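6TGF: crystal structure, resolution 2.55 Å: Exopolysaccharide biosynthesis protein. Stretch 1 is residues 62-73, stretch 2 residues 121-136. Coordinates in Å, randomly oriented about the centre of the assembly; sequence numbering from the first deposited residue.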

# COMPACT_ATOMS: atom_id res chain seq x y z
N GLN B 62 -17.36 56.29 5.35
CA GLN B 62 -18.55 57.06 4.88
C GLN B 62 -19.28 57.65 6.09
O GLN B 62 -19.79 58.79 5.98
CB GLN B 62 -19.50 56.17 4.08
CG GLN B 62 -18.91 55.63 2.78
CD GLN B 62 -18.00 54.45 2.97
OE1 GLN B 62 -18.01 53.79 4.01
NE2 GLN B 62 -17.19 54.17 1.96
N PHE B 63 -19.32 56.91 7.20
CA PHE B 63 -19.99 57.30 8.48
C PHE B 63 -19.26 58.51 9.08
O PHE B 63 -19.93 59.52 9.36
CB PHE B 63 -20.01 56.11 9.44
CG PHE B 63 -20.95 56.27 10.61
CD1 PHE B 63 -20.54 56.93 11.76
CD2 PHE B 63 -22.24 55.77 10.56
CE1 PHE B 63 -21.40 57.08 12.83
CE2 PHE B 63 -23.10 55.92 11.64
CZ PHE B 63 -22.68 56.58 12.77
N TRP B 64 -17.94 58.39 9.27
CA TRP B 64 -17.04 59.48 9.75
C TRP B 64 -17.36 60.77 9.00
O TRP B 64 -17.69 61.78 9.66
CB TRP B 64 -15.57 59.07 9.57
CG TRP B 64 -14.57 59.94 10.26
CD1 TRP B 64 -14.71 61.24 10.63
CD2 TRP B 64 -13.23 59.56 10.65
NE1 TRP B 64 -13.56 61.69 11.24
CE2 TRP B 64 -12.64 60.68 11.26
CE3 TRP B 64 -12.48 58.38 10.54
CZ2 TRP B 64 -11.34 60.66 11.76
CZ3 TRP B 64 -11.20 58.36 11.04
CH2 TRP B 64 -10.64 59.49 11.64
N GLN B 65 -17.30 60.72 7.67
CA GLN B 65 -17.37 61.90 6.76
C GLN B 65 -18.77 62.52 6.76
O GLN B 65 -18.85 63.77 6.71
CB GLN B 65 -16.98 61.49 5.33
CG GLN B 65 -15.48 61.58 5.06
CD GLN B 65 -14.99 62.99 4.87
OE1 GLN B 65 -13.80 63.28 5.02
NE2 GLN B 65 -15.89 63.89 4.52
N ASN B 66 -19.83 61.71 6.80
CA ASN B 66 -21.21 62.13 6.45
C ASN B 66 -22.12 62.21 7.68
O ASN B 66 -22.84 63.22 7.80
CB ASN B 66 -21.81 61.22 5.37
CG ASN B 66 -21.06 61.29 4.06
OD1 ASN B 66 -20.58 62.34 3.67
ND2 ASN B 66 -20.97 60.16 3.37
N PHE B 67 -22.10 61.20 8.56
CA PHE B 67 -23.08 61.04 9.66
C PHE B 67 -23.13 62.30 10.53
O PHE B 67 -22.07 62.79 10.95
CB PHE B 67 -22.77 59.83 10.55
CG PHE B 67 -23.75 59.65 11.69
CD1 PHE B 67 -23.54 60.28 12.91
CD2 PHE B 67 -24.89 58.87 11.53
CE1 PHE B 67 -24.45 60.12 13.95
CE2 PHE B 67 -25.79 58.72 12.58
CZ PHE B 67 -25.57 59.34 13.78
N GLN B 68 -24.35 62.80 10.77
CA GLN B 68 -24.67 63.84 11.78
C GLN B 68 -25.83 63.33 12.64
O GLN B 68 -26.79 62.79 12.06
CB GLN B 68 -25.03 65.16 11.10
CG GLN B 68 -23.82 65.93 10.59
CD GLN B 68 -24.19 67.03 9.64
OE1 GLN B 68 -24.11 68.22 9.96
NE2 GLN B 68 -24.62 66.65 8.45
N GLY B 69 -25.74 63.48 13.96
CA GLY B 69 -26.77 62.98 14.89
C GLY B 69 -26.43 63.24 16.35
O GLY B 69 -25.66 64.17 16.63
N LYS B 70 -27.01 62.43 17.24
CA LYS B 70 -26.97 62.61 18.72
C LYS B 70 -26.73 61.27 19.40
O LYS B 70 -27.45 60.30 19.07
CB LYS B 70 -28.29 63.23 19.21
CG LYS B 70 -28.76 64.46 18.44
CD LYS B 70 -29.21 65.59 19.33
CE LYS B 70 -30.23 66.51 18.68
NZ LYS B 70 -30.61 67.62 19.59
N LEU B 71 -25.77 61.22 20.33
CA LEU B 71 -25.39 60.01 21.11
C LEU B 71 -25.87 60.16 22.56
O LEU B 71 -25.62 61.24 23.15
CB LEU B 71 -23.87 59.82 21.03
CG LEU B 71 -23.29 58.66 21.84
CD1 LEU B 71 -23.80 57.32 21.32
CD2 LEU B 71 -21.77 58.69 21.81
N TRP B 72 -26.52 59.13 23.09
CA TRP B 72 -27.00 59.03 24.50
C TRP B 72 -26.29 57.87 25.20
O TRP B 72 -26.22 56.78 24.60
CB TRP B 72 -28.52 58.84 24.55
CG TRP B 72 -29.34 60.07 24.29
CD1 TRP B 72 -29.75 60.99 25.20
CD2 TRP B 72 -29.89 60.48 23.02
NE1 TRP B 72 -30.51 61.96 24.59
CE2 TRP B 72 -30.61 61.67 23.26
CE3 TRP B 72 -29.83 59.97 21.72
CZ2 TRP B 72 -31.27 62.35 22.24
CZ3 TRP B 72 -30.48 60.64 20.71
CH2 TRP B 72 -31.19 61.82 20.97
N ILE B 73 -25.79 58.11 26.42
CA ILE B 73 -25.25 57.06 27.34
C ILE B 73 -26.14 57.06 28.59
O ILE B 73 -26.05 58.03 29.37
CB ILE B 73 -23.77 57.32 27.69
CG1 ILE B 73 -22.94 57.74 26.47
CG2 ILE B 73 -23.17 56.11 28.39
CD1 ILE B 73 -22.82 56.68 25.40
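Stretch 2, residues 121-136: ALIANPSHAMALEDSN

How does stretch 2 run along stretch 1? Residues 69-73 form a strand that follows the helix ending at Asn66, and the strand that ends at Asp134 lies beside it in the reverse direction. The angle between the two N-to-C directions is 171°, so the pairing is antiparallel, and the axes approach to 4.5 Å. Gly69 pairs with Asp134, Leu71 with Leu132 and Ile73 with Met130 as non-hydrogen-bonded pairs. Between them come two hydrogen-bonded pairs: Lys70 N reaches Glu133 O at 2.8 Å and Glu133 N returns to Lys70 O at 3.0 Å, while Trp72 N to Ala131 O is 2.8 Å and Ala131 N to Trp72 O 3.0 Å. Beyond the strand's end, Ser135 N makes a weak hydrogen bond to Gln68 O at 2.8 Å.

What does Ile73, which has the largest covered area, touch? Its side chain shares a face of the sheet with those of Met130, Leu71 and Leu132, and its end comes nearer to stretch 2 than its CA-to-CB bond suggests. Ile73 CD1 lies 3.9 Å from Met130 CE. Ile73 CG2 lies 3.7 Å from His128 CD2 and 4.3 Å from Ala124 CB, so one isoleucine touches both the paired strand and the strand 121-124. The imidazole is itself tied down by a hydrogen bond from His128 ND1 to Asn125 O at 2.7 Å.

Where does Trp72 go, on the other face? Its side chain, with chi1 in m, lies on the same face as Ala131 and Glu133. Ala131 is small, and Trp72 CB stands 4.0 Å from Ala131 CB; the indole extends along the sheet until Trp72 CH2 lies 3.4 Å from Glu133 OE1. The long ring thus spans from its own bridge partner to the next residue on that face.

How is Leu132 covered? Its methyls meet two rings from the part of stretch 1 that precedes the strand: Phe67 CZ is 3.6 Å from Leu132 CD1, and Phe63 CZ is 3.9 Å from Leu132 CD2, which sits at the edge of the Phe63 ring. The helix end and the turn after it therefore add to the apolar face begun by Leu71, whose CD1 is 3.9 Å from Met130 CG. Closer to the turn the backbones draw together: Gly69 CA is 3.7 Å from Asp134 CA, and an ideal CB on Gly69 would fall 2.0 Å from Glu133 O, a clash that glycine avoids.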

# COMPACT_ATOMS: atom_id res chain seq x y z
N ALA B 121 -11.15 60.57 25.01
CA ALA B 121 -11.94 59.38 25.42
C ALA B 121 -13.21 59.83 26.15
O ALA B 121 -13.17 60.88 26.83
CB ALA B 121 -11.10 58.48 26.30
N LEU B 122 -14.29 59.07 26.00
CA LEU B 122 -15.54 59.21 26.79
C LEU B 122 -15.52 58.16 27.91
O LEU B 122 -15.63 56.96 27.58
CB LEU B 122 -16.76 59.03 25.88
CG LEU B 122 -16.94 60.10 24.80
CD1 LEU B 122 -18.15 59.78 23.93
CD2 LEU B 122 -17.08 61.48 25.41
N ILE B 123 -15.35 58.60 29.16
CA ILE B 123 -15.38 57.72 30.37
C ILE B 123 -16.81 57.71 30.93
O ILE B 123 -17.41 58.79 31.04
CB ILE B 123 -14.35 58.17 31.43
CG1 ILE B 123 -12.91 57.96 30.94
CG2 ILE B 123 -14.58 57.48 32.76
CD1 ILE B 123 -12.25 59.20 30.41
N ALA B 124 -17.31 56.52 31.26
CA ALA B 124 -18.63 56.28 31.89
C ALA B 124 -18.67 54.86 32.47
O ALA B 124 -17.65 54.14 32.35
CB ALA B 124 -19.73 56.50 30.89
N ASN B 125 -19.79 54.48 33.08
CA ASN B 125 -20.03 53.11 33.62
C ASN B 125 -19.95 52.11 32.47
O ASN B 125 -20.65 52.28 31.47
CB ASN B 125 -21.38 53.03 34.34
CG ASN B 125 -21.54 51.80 35.20
OD1 ASN B 125 -21.01 50.73 34.88
ND2 ASN B 125 -22.29 51.92 36.28
N PRO B 126 -19.10 51.06 32.55
CA PRO B 126 -19.06 50.03 31.52
C PRO B 126 -20.44 49.38 31.32
O PRO B 126 -20.76 49.02 30.20
CB PRO B 126 -18.03 49.00 32.03
CG PRO B 126 -17.86 49.32 33.50
CD PRO B 126 -18.12 50.81 33.62
N SER B 127 -21.22 49.27 32.40
CA SER B 127 -22.66 48.89 32.37
C SER B 127 -23.48 50.15 32.06
O SER B 127 -23.61 51.01 32.95
CB SER B 127 -23.08 48.26 33.68
OG SER B 127 -24.38 47.69 33.57
N HIS B 128 -24.00 50.25 30.83
CA HIS B 128 -24.79 51.42 30.35
C HIS B 128 -25.67 51.03 29.17
O HIS B 128 -25.30 50.11 28.42
CB HIS B 128 -23.85 52.58 29.99
CG HIS B 128 -22.95 52.30 28.83
ND1 HIS B 128 -21.68 51.76 29.00
CD2 HIS B 128 -23.11 52.47 27.50
CE1 HIS B 128 -21.11 51.61 27.83
NE2 HIS B 128 -21.96 52.04 26.89
N ALA B 129 -26.81 51.71 29.03
CA ALA B 129 -27.63 51.77 27.80
C ALA B 129 -26.99 52.77 26.84
O ALA B 129 -26.38 53.75 27.34
CB ALA B 129 -29.05 52.16 28.13
N MET B 130 -27.11 52.55 25.53
CA MET B 130 -26.57 53.45 24.48
C MET B 130 -27.59 53.59 23.36
O MET B 130 -28.11 52.55 22.89
CB MET B 130 -25.24 52.92 23.92
CG MET B 130 -24.50 53.94 23.08
SD MET B 130 -23.06 53.22 22.25
CE MET B 130 -21.82 53.41 23.53
N ALA B 131 -27.87 54.83 22.95
CA ALA B 131 -28.83 55.18 21.87
C ALA B 131 -28.17 56.18 20.92
O ALA B 131 -27.57 57.16 21.40
CB ALA B 131 -30.09 55.75 22.48
N LEU B 132 -28.28 55.93 19.61
CA LEU B 132 -27.80 56.82 18.53
C LEU B 132 -28.97 57.17 17.60
O LEU B 132 -29.61 56.24 17.08
CB LEU B 132 -26.67 56.13 17.76
CG LEU B 132 -26.02 56.94 16.64
CD1 LEU B 132 -25.31 58.17 17.20
CD2 LEU B 132 -25.05 56.09 15.85
N GLU B 133 -29.24 58.47 17.44
CA GLU B 133 -30.16 59.03 16.41
C GLU B 133 -29.33 59.82 15.39
O GLU B 133 -28.26 60.33 15.78
CB GLU B 133 -31.20 59.96 17.04
CG GLU B 133 -32.23 59.24 17.89
CD GLU B 133 -33.38 60.12 18.35
OE1 GLU B 133 -33.24 61.36 18.31
OE2 GLU B 133 -34.43 59.55 18.73
N ASP B 134 -29.80 59.90 14.15
CA ASP B 134 -29.27 60.83 13.12
C ASP B 134 -29.89 62.21 13.37
O ASP B 134 -30.76 62.31 14.26
CB ASP B 134 -29.50 60.31 11.69
CG ASP B 134 -30.95 60.25 11.25
OD1 ASP B 134 -31.83 60.58 12.07
OD2 ASP B 134 -31.19 59.88 10.08
N SER B 135 -29.46 63.23 12.62
CA SER B 135 -29.92 64.64 12.77
C SER B 135 -31.42 64.76 12.47
O SER B 135 -32.02 65.77 12.90
CB SER B 135 -29.11 65.57 11.89
OG SER B 135 -29.35 65.32 10.52
N ASN B 136 -32.01 63.77 11.79
CA ASN B 136 -33.46 63.70 11.44
C ASN B 136 -34.29 63.23 12.64
O ASN B 136 -35.48 63.59 12.69
CB ASN B 136 -33.72 62.79 10.24
CG ASN B 136 -33.35 63.41 8.91
OD1 ASN B 136 -33.18 64.63 8.81
ND2 ASN B 136 -33.24 62.59 7.88